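Local coordinates for protein gamma-glutamyltranspeptidase (Streptomyces lincolnensis, PDB 6J3A) that probably transfers or hydrolyses gamma-glutamyl groups, as an LmbA-like gamma-glutamyltranspeptidase homologue of the Ntn-hydrolase clan, at residues Gln284-Leu288 / Gly308-Ala312; Asp346-His350 / Arg573-Glu577; Gly502-Gln506 / Asp541-Phe547; Leu529-Ala535 / Ser602-Arg608; Asp534-Asn540 / Val557-Met563. One frame throughout, in Å; residues are numbered along the deposited sequence.

Contact 1: Gln284-Leu288 / Gly308-Ala312; sequences QQLAL and GCKLA
Two consecutive alpha-helices joined by a loop cross here within the gamma-glutamyltranspeptidase fold: helix 280-288 is followed by helix 299-319. Residues 284-288 and 308-312 are helical, and the axes of these short segments pass 9.0 Å apart with their N-to-C directions at 128°, obliquely antiparallel. The backbones come nearest at Gln-284 and Ala-312, whose CA atoms are 5.7 Å apart. Packing dominates, with no hydrogen bond across the pair. Ala-312 points its methyl at the partner helix, and its CB lies 3.9 Å from Gln-284 CB and 3.7 Å from Gln-285 CG. Leu-288 sits between rotamer wells (chi1 -109°, chi2 11°), which carries its CD2 to 4.3 Å from both Leu-311 CB and Ala-312 CB. Two glutamines are the polar element. Both take chi1 m and chi2 t, but their amides are engaged outside the contact: Gln-284 with Tyr-320 and Asp-315, and Gln-285 through NE2 with the carbonyls of Val-281 and Asp-507. The contact is wholly buried; helix 334-341 touches Leu-288 and Leu-311, while helix 506-519 touches Gln-285 and Cys-309. Two close approaches complete the fit: Gln-285 OE1 lies 3.3 Å from Cys-309 CB, and Leu-288 CD2 rests 3.3 Å from Gly-308 O.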
# COMPACT_ATOMS: atom_id res chain seq x y z
N GLN A 284 4.38 31.67 5.07
CA GLN A 284 3.87 32.97 4.57
C GLN A 284 2.46 32.85 4.00
O GLN A 284 1.65 33.76 4.15
CB GLN A 284 4.80 33.58 3.52
CG GLN A 284 6.03 34.25 4.12
CD GLN A 284 6.64 35.31 3.23
OE1 GLN A 284 7.83 35.25 2.93
NE2 GLN A 284 5.83 36.29 2.81
N GLN A 285 2.19 31.73 3.34
CA GLN A 285 0.84 31.47 2.83
C GLN A 285 -0.21 31.34 3.95
O GLN A 285 -1.35 31.77 3.78
CB GLN A 285 0.85 30.23 1.94
CG GLN A 285 1.47 30.49 0.58
CD GLN A 285 1.65 29.21 -0.22
OE1 GLN A 285 0.75 28.78 -0.92
NE2 GLN A 285 2.82 28.60 -0.11
N LEU A 286 0.21 30.75 5.07
CA LEU A 286 -0.65 30.57 6.24
C LEU A 286 -0.91 31.89 6.95
O LEU A 286 -2.04 32.18 7.35
CB LEU A 286 0.01 29.62 7.24
CG LEU A 286 0.06 28.14 6.89
CD1 LEU A 286 0.91 27.40 7.90
CD2 LEU A 286 -1.33 27.55 6.84
N ALA A 287 0.16 32.68 7.11
CA ALA A 287 0.06 34.03 7.65
C ALA A 287 -0.82 34.98 6.82
O ALA A 287 -1.41 35.91 7.36
CB ALA A 287 1.44 34.63 7.79
N LEU A 288 -0.92 34.72 5.53
CA LEU A 288 -1.77 35.51 4.64
C LEU A 288 -3.26 35.30 4.85
O LEU A 288 -4.06 36.18 4.53
CB LEU A 288 -1.43 35.22 3.16
CG LEU A 288 -0.72 36.26 2.28
CD1 LEU A 288 -0.16 37.46 3.02
CD2 LEU A 288 0.40 35.59 1.48
N GLY A 308 -2.92 34.21 -2.80
CA GLY A 308 -2.06 34.21 -1.62
C GLY A 308 -0.70 33.58 -1.89
O GLY A 308 0.33 34.12 -1.49
N CYS A 309 -0.71 32.45 -2.59
CA CYS A 309 0.51 31.78 -3.03
C CYS A 309 1.40 32.66 -3.92
O CYS A 309 2.62 32.73 -3.71
CB CYS A 309 0.18 30.48 -3.74
SG CYS A 309 1.62 29.66 -4.42
N LYS A 310 0.79 33.34 -4.90
CA LYS A 310 1.51 34.30 -5.75
C LYS A 310 2.25 35.35 -4.93
O LYS A 310 3.43 35.60 -5.15
CB LYS A 310 0.56 34.97 -6.77
CG LYS A 310 0.45 34.20 -8.09
CD LYS A 310 -0.97 33.82 -8.49
CE LYS A 310 -1.51 34.65 -9.62
NZ LYS A 310 -2.77 34.04 -10.14
N LEU A 311 1.56 35.94 -3.96
CA LEU A 311 2.14 36.97 -3.12
C LEU A 311 3.25 36.42 -2.23
O LEU A 311 4.23 37.10 -1.99
CB LEU A 311 1.06 37.64 -2.26
CG LEU A 311 -0.10 38.33 -2.99
CD1 LEU A 311 -1.18 38.74 -2.01
CD2 LEU A 311 0.38 39.54 -3.79
N ALA A 312 3.09 35.20 -1.74
CA ALA A 312 4.13 34.58 -0.91
C ALA A 312 5.35 34.22 -1.75
O ALA A 312 6.47 34.36 -1.28
CB ALA A 312 3.61 33.35 -0.18

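Contact 2: Asp346-His350 / Arg573-Glu577; sequences DKASH and RRGHE
A Schellman motif ends helix 565-573, with Gly-575 as its C-prime residue, and the loop 346-350, extended at 347-349, lies along this helix terminus at the protein surface. No strand pairing joins the two segments. Arg-574 is the first residue to leave helical angles, and Gly-575 follows at phi/psi 86/11. The CA atoms of Lys-347 and Arg-574 come to 4.8 Å, those of Ala-348 and Gly-575 to 5.1 Å. Ala-348 N donates to Arg-574 O at 2.7 Å, and Lys-347 CA makes a CA-H...O contact with the same Arg-574 O at 3.4 Å. His-350, chi1 m, donates from NE2 to Gly-575 O at 2.8 Å, nearly linearly. Weak bonds of 3.3 Å run from Arg-574 NE to Asp-346 O and from Lys-347 NZ to Arg-573 O. Ala-348 CB sits over the face of the His-576 imidazole in a CH-pi contact, 3.4 Å from the ring centroid. That ring is buried against helix 299-319, where His-576 NE2 bonds His-303; Arg-574 meets Asp-300 of the same helix in a salt bridge. Every hydrogen bond across this contact ends on a main-chain carbonyl, so the loop is tied chiefly to the backbone path of the helix end.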
# COMPACT_ATOMS: atom_id res chain seq x y z
N ASP A 346 -10.63 40.44 -6.40
CA ASP A 346 -11.62 39.59 -7.07
C ASP A 346 -11.04 38.90 -8.30
O ASP A 346 -11.41 37.76 -8.60
CB ASP A 346 -12.84 40.41 -7.48
CG ASP A 346 -13.67 40.89 -6.29
OD1 ASP A 346 -13.37 40.52 -5.13
OD2 ASP A 346 -14.64 41.64 -6.53
N LYS A 347 -10.15 39.60 -9.00
CA LYS A 347 -9.49 39.10 -10.21
C LYS A 347 -8.10 38.50 -9.93
O LYS A 347 -7.46 38.76 -8.90
CB LYS A 347 -9.38 40.21 -11.27
CG LYS A 347 -10.39 40.10 -12.40
CD LYS A 347 -11.85 40.08 -11.94
CE LYS A 347 -12.84 40.28 -13.09
NZ LYS A 347 -12.54 39.49 -14.33
N ALA A 348 -7.66 37.69 -10.88
CA ALA A 348 -6.41 36.97 -10.77
C ALA A 348 -5.28 37.90 -11.16
O ALA A 348 -5.34 38.55 -12.21
CB ALA A 348 -6.43 35.75 -11.68
N SER A 349 -4.26 37.97 -10.31
CA SER A 349 -3.05 38.74 -10.58
C SER A 349 -2.17 38.00 -11.61
O SER A 349 -1.99 36.79 -11.53
CB SER A 349 -2.28 38.96 -9.28
OG SER A 349 -1.13 39.78 -9.48
N HIS A 350 -1.65 38.76 -12.58
CA HIS A 350 -0.65 38.28 -13.54
C HIS A 350 0.73 38.90 -13.26
O HIS A 350 1.65 38.78 -14.06
CB HIS A 350 -1.09 38.64 -14.96
CG HIS A 350 -2.25 37.83 -15.45
ND1 HIS A 350 -2.25 37.21 -16.68
CD2 HIS A 350 -3.44 37.54 -14.88
CE1 HIS A 350 -3.40 36.58 -16.85
NE2 HIS A 350 -4.13 36.76 -15.77
N ARG A 573 -13.17 32.91 -15.40
CA ARG A 573 -14.03 34.08 -15.22
C ARG A 573 -13.34 35.19 -14.41
O ARG A 573 -13.49 36.38 -14.70
CB ARG A 573 -15.30 33.66 -14.50
CG ARG A 573 -16.53 34.44 -14.90
CD ARG A 573 -17.48 34.51 -13.71
NE ARG A 573 -16.99 35.44 -12.70
CZ ARG A 573 -17.32 35.44 -11.40
NH1 ARG A 573 -18.16 34.54 -10.90
NH2 ARG A 573 -16.79 36.35 -10.60
N ARG A 574 -12.58 34.77 -13.41
CA ARG A 574 -11.78 35.66 -12.57
C ARG A 574 -10.37 35.95 -13.12
O ARG A 574 -9.50 36.43 -12.39
CB ARG A 574 -11.71 35.08 -11.15
CG ARG A 574 -13.08 34.92 -10.53
CD ARG A 574 -13.09 34.07 -9.27
NE ARG A 574 -13.07 34.91 -8.07
CZ ARG A 574 -13.68 34.63 -6.91
NH1 ARG A 574 -14.39 33.51 -6.74
NH2 ARG A 574 -13.59 35.50 -5.90
N GLY A 575 -10.15 35.66 -14.40
CA GLY A 575 -8.96 36.07 -15.13
C GLY A 575 -7.76 35.16 -15.01
O GLY A 575 -6.66 35.53 -15.42
N HIS A 576 -7.94 33.96 -14.46
CA HIS A 576 -6.88 32.96 -14.44
C HIS A 576 -6.69 32.37 -15.83
O HIS A 576 -7.66 32.18 -16.56
CB HIS A 576 -7.23 31.82 -13.49
CG HIS A 576 -7.28 32.22 -12.05
ND1 HIS A 576 -6.17 32.15 -11.22
CD2 HIS A 576 -8.28 32.70 -11.28
CE1 HIS A 576 -6.50 32.57 -10.02
NE2 HIS A 576 -7.77 32.91 -10.02
N GLU A 577 -5.43 32.12 -16.18
CA GLU A 577 -5.10 31.30 -17.35
C GLU A 577 -4.97 29.84 -16.90
O GLU A 577 -3.91 29.39 -16.44
CB GLU A 577 -3.83 31.82 -18.03
CG GLU A 577 -3.96 33.25 -18.58
CD GLU A 577 -5.06 33.42 -19.63
OE1 GLU A 577 -5.67 34.51 -19.67
OE2 GLU A 577 -5.31 32.47 -20.41

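Contact 3: Gly502-Gln506 / Asp541-Phe547; sequences GGDQQ and DSFPGSF
Asp-504 is the hub of this loop-to-loop contact, its chi1 m side chain reaching toward 541-547. It follows Gly-502 and Gly-503, which have positive phi and whose place in the sequence is consistent with the Gly-Gly motif that lines the oxyanion hole in gamma-glutamyltranspeptidases; Gln-505 N bonds Gly-502 O at 2.9 Å. Along the other loop, Asp-541 comes first, its OD1 4.0 Å from Gln-505 NE2 while its OD2 is salt-bridged to Arg-553. Ser-542 centres an inverse gamma turn, closed by a weak bond from Phe-543 N to Asp-541 O (3.1 Å). Phe-543, extended at phi/psi -175/159 with chi1 p, presents its ring edge to Asp-504, CE1 to CB 3.6 Å. Past Pro-544 comes Gly-545, whose CA lies 3.3 Å from Asp-504 OD2; its CA is also nearest to that of Asp-504, at 6.7 Å. Ser-546 N then donates to Asp-504 OD2 at 2.9 Å, and Ser-546 OG lies 3.0 Å from Asp-504 OD1. Phe-547 brings its ring edge against Gly-503, CE2 to CA 3.8 Å, so close that a beta-carbon on Gly-503 would collide with it. The partly buried contact lies between the start of helix 506-519 and helix 299-319, whose Arg-316 salt-bridges Asp-504 and whose Met-313 touches Phe-543.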
# COMPACT_ATOMS: atom_id res chain seq x y z
N GLY A 502 8.60 17.94 -6.17
CA GLY A 502 7.92 18.74 -7.18
C GLY A 502 8.39 20.17 -7.37
O GLY A 502 7.61 21.01 -7.80
N GLY A 503 9.66 20.44 -7.06
CA GLY A 503 10.27 21.75 -7.29
C GLY A 503 9.52 22.94 -6.70
O GLY A 503 9.37 23.06 -5.48
N ASP A 504 9.03 23.80 -7.58
CA ASP A 504 8.27 24.99 -7.17
C ASP A 504 6.83 24.69 -6.76
O ASP A 504 6.15 25.56 -6.22
CB ASP A 504 8.29 26.05 -8.28
CG ASP A 504 9.67 26.60 -8.52
OD1 ASP A 504 10.37 26.92 -7.53
OD2 ASP A 504 10.07 26.70 -9.69
N GLN A 505 6.38 23.47 -7.02
CA GLN A 505 5.08 23.02 -6.54
C GLN A 505 5.10 22.44 -5.11
O GLN A 505 4.04 22.33 -4.50
CB GLN A 505 4.48 21.99 -7.51
CG GLN A 505 4.22 22.52 -8.92
CD GLN A 505 5.44 22.42 -9.85
OE1 GLN A 505 5.74 21.35 -10.37
NE2 GLN A 505 6.11 23.54 -10.07
N GLN A 506 6.29 22.11 -4.58
CA GLN A 506 6.42 21.43 -3.27
C GLN A 506 5.60 22.05 -2.14
O GLN A 506 4.78 21.37 -1.52
CB GLN A 506 7.88 21.37 -2.82
CG GLN A 506 8.73 20.34 -3.53
CD GLN A 506 9.92 19.86 -2.71
OE1 GLN A 506 10.99 19.57 -3.25
NE2 GLN A 506 9.73 19.76 -1.40
N ASP A 541 2.09 28.86 -11.71
CA ASP A 541 3.46 29.11 -12.20
C ASP A 541 3.71 30.60 -12.46
O ASP A 541 4.55 30.96 -13.29
CB ASP A 541 3.74 28.33 -13.50
CG ASP A 541 3.90 26.84 -13.28
OD1 ASP A 541 4.69 26.41 -12.40
OD2 ASP A 541 3.25 26.10 -14.04
N SER A 542 3.02 31.46 -11.71
CA SER A 542 3.12 32.91 -11.90
C SER A 542 4.20 33.52 -11.00
O SER A 542 3.92 34.33 -10.12
CB SER A 542 1.76 33.58 -11.69
OG SER A 542 1.80 34.92 -12.12
N PHE A 543 5.43 33.13 -11.27
CA PHE A 543 6.63 33.57 -10.55
C PHE A 543 7.84 32.95 -11.28
O PHE A 543 7.66 31.96 -11.99
CB PHE A 543 6.61 33.08 -9.10
CG PHE A 543 6.37 31.61 -8.97
CD1 PHE A 543 7.41 30.70 -9.18
CD2 PHE A 543 5.10 31.12 -8.69
CE1 PHE A 543 7.19 29.34 -9.10
CE2 PHE A 543 4.88 29.75 -8.59
CZ PHE A 543 5.93 28.86 -8.80
N PRO A 544 9.05 33.51 -11.13
CA PRO A 544 10.22 32.90 -11.79
C PRO A 544 10.59 31.54 -11.20
O PRO A 544 10.82 31.43 -9.99
CB PRO A 544 11.34 33.91 -11.55
CG PRO A 544 10.89 34.72 -10.39
CD PRO A 544 9.40 34.79 -10.48
N GLY A 545 10.65 30.52 -12.07
CA GLY A 545 10.96 29.16 -11.64
C GLY A 545 12.37 29.04 -11.10
O GLY A 545 13.26 29.81 -11.49
N SER A 546 12.57 28.08 -10.20
CA SER A 546 13.89 27.79 -9.63
C SER A 546 14.89 27.13 -10.60
O SER A 546 16.10 27.20 -10.37
CB SER A 546 13.73 26.93 -8.37
OG SER A 546 13.25 27.72 -7.29
N PHE A 547 14.38 26.50 -11.67
CA PHE A 547 15.17 25.67 -12.59
C PHE A 547 15.49 26.38 -13.90
O PHE A 547 14.62 27.04 -14.48
CB PHE A 547 14.41 24.38 -12.92
CG PHE A 547 14.16 23.52 -11.72
CD1 PHE A 547 15.17 22.70 -11.22
CD2 PHE A 547 12.93 23.55 -11.07
CE1 PHE A 547 14.94 21.91 -10.10
CE2 PHE A 547 12.70 22.77 -9.96
CZ PHE A 547 13.71 21.95 -9.46

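Contact 4: Leu529-Ala535 / Ser602-Arg608; sequences LQGAIDA and SAAANPR
Helix 529-534 packs lengthwise on strand 601-605 of the large antiparallel sheet, a helix-on-sheet layer as expected for the Ntn-hydrolase fold. The segment axes are 7.3 Å apart and run at 15°, almost parallel; CA atoms of Gln-530 and Ala-604 come to 4.9 Å. Leu-529 (chi1 m, chi2 t) starts the interface, CB to Ala-604 CB 3.5 Å and CD1 to Ser-602 OG 3.8 Å. Gln-530 folds over (chi1 t, chi2 p) so that its amide imitates a neighbouring strand: OE1 accepts from Ala-605 N at 2.9 Å and NE2 donates to Ala-605 O at 2.8 Å. The same Gln-530 NE2 donates to Asp-534 OD1, 2.7 Å away. Ile-533 fills the centre, CD1 3.7 Å from Ala-604 CB and CG2 4.1 Å from Pro-607 CD. Its carbonyl, Ile-533 O, accepts from Arg-608 NH1 at 3.1 Å and NH2 at 3.2 Å. Asp-534 ends the helix, OD1 to Pro-607 CG 3.9 Å, and the chain turns extended at Ala-535. Beyond the strand, Asn-606 OD1 accepts from Arg-608 N (3.1 Å, an Asx turn) and from Arg-608 NH1 (2.8 Å). Pro-607 also packs on Thr-4 of the second subunit. The small side chain of Ala-604 thus permits the close helix approach, while Gln-530 and Arg-608 satisfy buried main-chain groups, the arginine also salt-bridged to Glu-560.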
# COMPACT_ATOMS: atom_id res chain seq x y z
N LEU A 529 -5.66 11.61 6.22
CA LEU A 529 -4.42 11.77 5.48
C LEU A 529 -4.61 11.42 4.00
O LEU A 529 -4.35 12.25 3.14
CB LEU A 529 -3.30 10.90 6.07
CG LEU A 529 -2.87 11.11 7.53
CD1 LEU A 529 -1.71 10.19 7.89
CD2 LEU A 529 -2.49 12.57 7.81
N GLN A 530 -5.06 10.20 3.73
CA GLN A 530 -5.18 9.73 2.34
C GLN A 530 -6.26 10.46 1.54
O GLN A 530 -6.09 10.70 0.35
CB GLN A 530 -5.39 8.21 2.27
CG GLN A 530 -5.32 7.62 0.87
CD GLN A 530 -3.94 7.66 0.25
OE1 GLN A 530 -2.97 7.19 0.86
NE2 GLN A 530 -3.84 8.20 -0.97
N GLY A 531 -7.37 10.82 2.19
CA GLY A 531 -8.41 11.60 1.53
C GLY A 531 -7.90 12.97 1.13
O GLY A 531 -8.31 13.52 0.10
N ALA A 532 -7.01 13.52 1.96
CA ALA A 532 -6.35 14.79 1.66
C ALA A 532 -5.38 14.65 0.48
O ALA A 532 -5.36 15.49 -0.41
CB ALA A 532 -5.63 15.33 2.88
N ILE A 533 -4.62 13.56 0.46
CA ILE A 533 -3.71 13.26 -0.65
C ILE A 533 -4.45 13.01 -1.96
O ILE A 533 -4.08 13.57 -2.99
CB ILE A 533 -2.82 12.05 -0.32
CG1 ILE A 533 -1.83 12.43 0.78
CG2 ILE A 533 -2.09 11.58 -1.58
CD1 ILE A 533 -0.90 11.33 1.24
N ASP A 534 -5.44 12.11 -1.92
CA ASP A 534 -6.33 11.83 -3.06
C ASP A 534 -6.98 13.10 -3.60
O ASP A 534 -7.15 13.23 -4.80
CB ASP A 534 -7.46 10.85 -2.69
CG ASP A 534 -7.02 9.39 -2.71
OD1 ASP A 534 -5.81 9.07 -2.67
OD2 ASP A 534 -7.93 8.53 -2.75
N ALA A 535 -7.33 14.03 -2.71
CA ALA A 535 -8.04 15.24 -3.12
C ALA A 535 -7.40 15.89 -4.36
O ALA A 535 -6.17 15.94 -4.47
CB ALA A 535 -8.09 16.25 -1.98
N SER A 602 -0.31 6.57 12.13
CA SER A 602 -0.97 6.42 10.83
C SER A 602 -0.06 6.82 9.66
O SER A 602 1.05 7.31 9.87
CB SER A 602 -2.32 7.16 10.82
OG SER A 602 -2.19 8.50 11.21
N ALA A 603 -0.51 6.54 8.44
CA ALA A 603 0.25 6.84 7.23
C ALA A 603 -0.62 6.82 6.01
O ALA A 603 -1.57 6.04 5.92
CB ALA A 603 1.38 5.84 7.04
N ALA A 604 -0.28 7.68 5.06
CA ALA A 604 -0.90 7.70 3.75
C ALA A 604 0.18 7.97 2.70
O ALA A 604 1.32 8.29 3.04
CB ALA A 604 -2.00 8.75 3.69
N ALA A 605 -0.18 7.79 1.43
CA ALA A 605 0.74 8.04 0.33
C ALA A 605 0.02 8.28 -0.98
O ALA A 605 -1.06 7.76 -1.22
CB ALA A 605 1.74 6.90 0.19
N ASN A 606 0.68 9.06 -1.83
CA ASN A 606 0.16 9.46 -3.13
C ASN A 606 0.04 8.28 -4.10
O ASN A 606 0.99 7.50 -4.23
CB ASN A 606 1.08 10.52 -3.74
CG ASN A 606 0.84 10.72 -5.22
OD1 ASN A 606 -0.21 11.22 -5.63
ND2 ASN A 606 1.80 10.30 -6.02
N PRO A 607 -1.11 8.16 -4.80
CA PRO A 607 -1.29 7.10 -5.78
C PRO A 607 -0.85 7.45 -7.21
O PRO A 607 -0.73 6.56 -8.05
CB PRO A 607 -2.79 6.87 -5.73
CG PRO A 607 -3.34 8.24 -5.53
CD PRO A 607 -2.34 8.97 -4.67
N ARG A 608 -0.62 8.74 -7.47
CA ARG A 608 -0.33 9.22 -8.81
C ARG A 608 1.06 8.74 -9.23
O ARG A 608 2.02 8.95 -8.50
CB ARG A 608 -0.38 10.75 -8.87
CG ARG A 608 -1.69 11.37 -8.40
CD ARG A 608 -1.52 12.87 -8.19
NE ARG A 608 -2.73 13.51 -7.70
CZ ARG A 608 -3.16 13.48 -6.44
NH1 ARG A 608 -2.48 12.83 -5.49
NH2 ARG A 608 -4.28 14.13 -6.11

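Contact 5: Asp534-Asn540 / Val557-Met563; sequences DAPNWHN and VTVEARM
Antiparallel bonds join strands 538-540 and 556-560: Thr-558 N donates to His-539 O at 2.7 Å and His-539 N to Thr-558 O at 3.0 Å. Trp-538/Val-559 and Asn-540/Val-557 are the flanking non-hydrogen-bonded pairs (CA-CA 4.4 and 4.1 Å). Toward the turn, Glu-560 OE2 accepts from Asn-537 N at 3.0 Å and salt-bridges Arg-562 NH1 at 3.1 Å, while its OE1 is salt-bridged to Arg-608. Arg-562 NH2 makes a very short bond to Asp-534 O, 2.4 Å, and Pro-536 CG lies over a guanidinium face. Glu-560 to Met-563 forms a type I turn, which returns Met-563 to Trp-538, CE to CE3 3.7 Å; Pro-536 CB meets Met-563 CB at 4.0 Å. Trp-538 CB packs on Val-559 CG1 at 3.8 Å, and on the opposite sheet face His-539 NE2 lies 3.3 Å from Thr-558 CB. In this small mixed sheet 556-560 is central, with parallel strand 577-581 beyond; Trp-538 stacks on His-512 of helix 506-519 and touches helix 299-319.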
# COMPACT_ATOMS: atom_id res chain seq x y z
N ASP A 534 -5.44 12.11 -1.92
CA ASP A 534 -6.33 11.83 -3.06
C ASP A 534 -6.98 13.10 -3.60
O ASP A 534 -7.15 13.23 -4.80
CB ASP A 534 -7.46 10.85 -2.69
CG ASP A 534 -7.02 9.39 -2.71
OD1 ASP A 534 -5.81 9.07 -2.67
OD2 ASP A 534 -7.93 8.53 -2.75
N ALA A 535 -7.33 14.03 -2.71
CA ALA A 535 -8.04 15.24 -3.12
C ALA A 535 -7.40 15.89 -4.36
O ALA A 535 -6.17 15.94 -4.47
CB ALA A 535 -8.09 16.25 -1.98
N PRO A 536 -8.25 16.36 -5.30
CA PRO A 536 -7.74 17.15 -6.41
C PRO A 536 -6.83 18.26 -5.92
O PRO A 536 -7.20 19.01 -5.02
CB PRO A 536 -9.01 17.72 -7.06
CG PRO A 536 -10.06 16.72 -6.75
CD PRO A 536 -9.71 16.19 -5.39
N ASN A 537 -5.63 18.31 -6.49
CA ASN A 537 -4.62 19.31 -6.12
C ASN A 537 -4.35 20.18 -7.35
O ASN A 537 -4.81 19.88 -8.46
CB ASN A 537 -3.35 18.61 -5.60
CG ASN A 537 -2.60 19.42 -4.55
OD1 ASN A 537 -2.64 20.63 -4.57
ND2 ASN A 537 -1.91 18.75 -3.64
N TRP A 538 -3.64 21.29 -7.12
CA TRP A 538 -3.38 22.30 -8.16
C TRP A 538 -2.11 23.06 -7.82
O TRP A 538 -1.62 22.98 -6.70
CB TRP A 538 -4.55 23.29 -8.25
CG TRP A 538 -4.68 24.17 -7.00
CD1 TRP A 538 -4.18 25.44 -6.82
CD2 TRP A 538 -5.30 23.82 -5.76
NE1 TRP A 538 -4.47 25.90 -5.56
CE2 TRP A 538 -5.15 24.92 -4.88
CE3 TRP A 538 -5.97 22.68 -5.30
CZ2 TRP A 538 -5.65 24.92 -3.58
CZ3 TRP A 538 -6.48 22.68 -3.99
CH2 TRP A 538 -6.31 23.79 -3.15
N HIS A 539 -1.61 23.83 -8.78
CA HIS A 539 -0.48 24.75 -8.56
C HIS A 539 -0.56 25.90 -9.53
O HIS A 539 -1.24 25.80 -10.55
CB HIS A 539 0.87 24.04 -8.75
CG HIS A 539 1.20 23.72 -10.17
ND1 HIS A 539 2.14 24.42 -10.90
CD2 HIS A 539 0.73 22.76 -11.01
CE1 HIS A 539 2.24 23.90 -12.11
NE2 HIS A 539 1.39 22.90 -12.20
N ASN A 540 0.15 26.99 -9.23
CA ASN A 540 0.37 28.07 -10.19
C ASN A 540 1.84 28.16 -10.60
O ASN A 540 2.71 27.62 -9.91
CB ASN A 540 -0.16 29.41 -9.66
CG ASN A 540 0.79 30.08 -8.68
OD1 ASN A 540 1.77 30.71 -9.08
ND2 ASN A 540 0.47 30.00 -7.40
N VAL A 557 -2.32 28.83 -13.94
CA VAL A 557 -2.67 27.88 -12.89
C VAL A 557 -3.09 26.53 -13.47
O VAL A 557 -3.80 26.45 -14.48
CB VAL A 557 -3.74 28.47 -11.95
CG1 VAL A 557 -5.10 28.54 -12.63
CG2 VAL A 557 -3.82 27.68 -10.66
N THR A 558 -2.64 25.45 -12.83
CA THR A 558 -2.87 24.10 -13.33
C THR A 558 -3.65 23.26 -12.33
O THR A 558 -3.15 22.95 -11.25
CB THR A 558 -1.53 23.43 -13.68
OG1 THR A 558 -0.80 24.26 -14.59
CG2 THR A 558 -1.74 22.05 -14.33
N VAL A 559 -4.88 22.88 -12.70
CA VAL A 559 -5.72 21.98 -11.89
C VAL A 559 -5.80 20.58 -12.50
O VAL A 559 -5.66 20.42 -13.72
CB VAL A 559 -7.16 22.51 -11.69
CG1 VAL A 559 -7.14 23.86 -10.98
CG2 VAL A 559 -7.93 22.62 -13.01
N GLU A 560 -6.03 19.58 -11.65
CA GLU A 560 -6.28 18.21 -12.12
C GLU A 560 -7.65 18.14 -12.77
O GLU A 560 -8.57 18.88 -12.40
CB GLU A 560 -6.19 17.20 -10.97
CG GLU A 560 -4.79 17.01 -10.43
CD GLU A 560 -4.69 15.94 -9.36
OE1 GLU A 560 -3.88 15.01 -9.53
OE2 GLU A 560 -5.41 16.00 -8.35
N ALA A 561 -7.79 17.23 -13.73
CA ALA A 561 -9.05 17.06 -14.46
C ALA A 561 -10.22 16.65 -13.58
O ALA A 561 -11.36 16.85 -13.98
CB ALA A 561 -8.88 16.05 -15.59
N ARG A 562 -9.94 16.09 -12.40
CA ARG A 562 -11.00 15.59 -11.49
C ARG A 562 -11.45 16.63 -10.47
O ARG A 562 -12.34 16.35 -9.68
CB ARG A 562 -10.66 14.24 -10.81
CG ARG A 562 -9.19 13.90 -10.70
CD ARG A 562 -8.95 12.48 -10.24
NE ARG A 562 -9.15 12.36 -8.81
CZ ARG A 562 -8.32 12.80 -7.86
NH1 ARG A 562 -7.17 13.41 -8.15
NH2 ARG A 562 -8.66 12.61 -6.60
N MET A 563 -10.84 17.82 -10.49
CA MET A 563 -11.44 18.98 -9.84
C MET A 563 -12.75 19.33 -10.57
O MET A 563 -12.84 19.14 -11.78
CB MET A 563 -10.48 20.17 -9.87
CG MET A 563 -10.98 21.42 -9.16
SD MET A 563 -9.66 22.58 -8.70
CE MET A 563 -8.95 21.74 -7.30

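Contacts 1, 4 and 5 are buried, contact 3 is partly so, and contact 2 lies at the surface. Helix 299-319 supplies one side of contact 1 and also touches contacts 2, 3 and 5; Cys-309 SG approaches Asn-540 ND2 to 3.2 Å. Contact 1 holds by packing alone, contact 4 couples apolar packing to side chains that bind backbone, contact 5 adds side-chain bonds of Glu-560 and Arg-562 to main-chain sheet pairing, and contacts 2 and 3 pin loops through hydrogen bonds. Contacts 4 and 5 share Asp-534 and Ala-535 and are joined by a salt bridge, Arg-608 NE to Glu-560 OE1 at 2.6 Å. Glu-577 of contact 2 belongs to the strand beside Val-557 of contact 5.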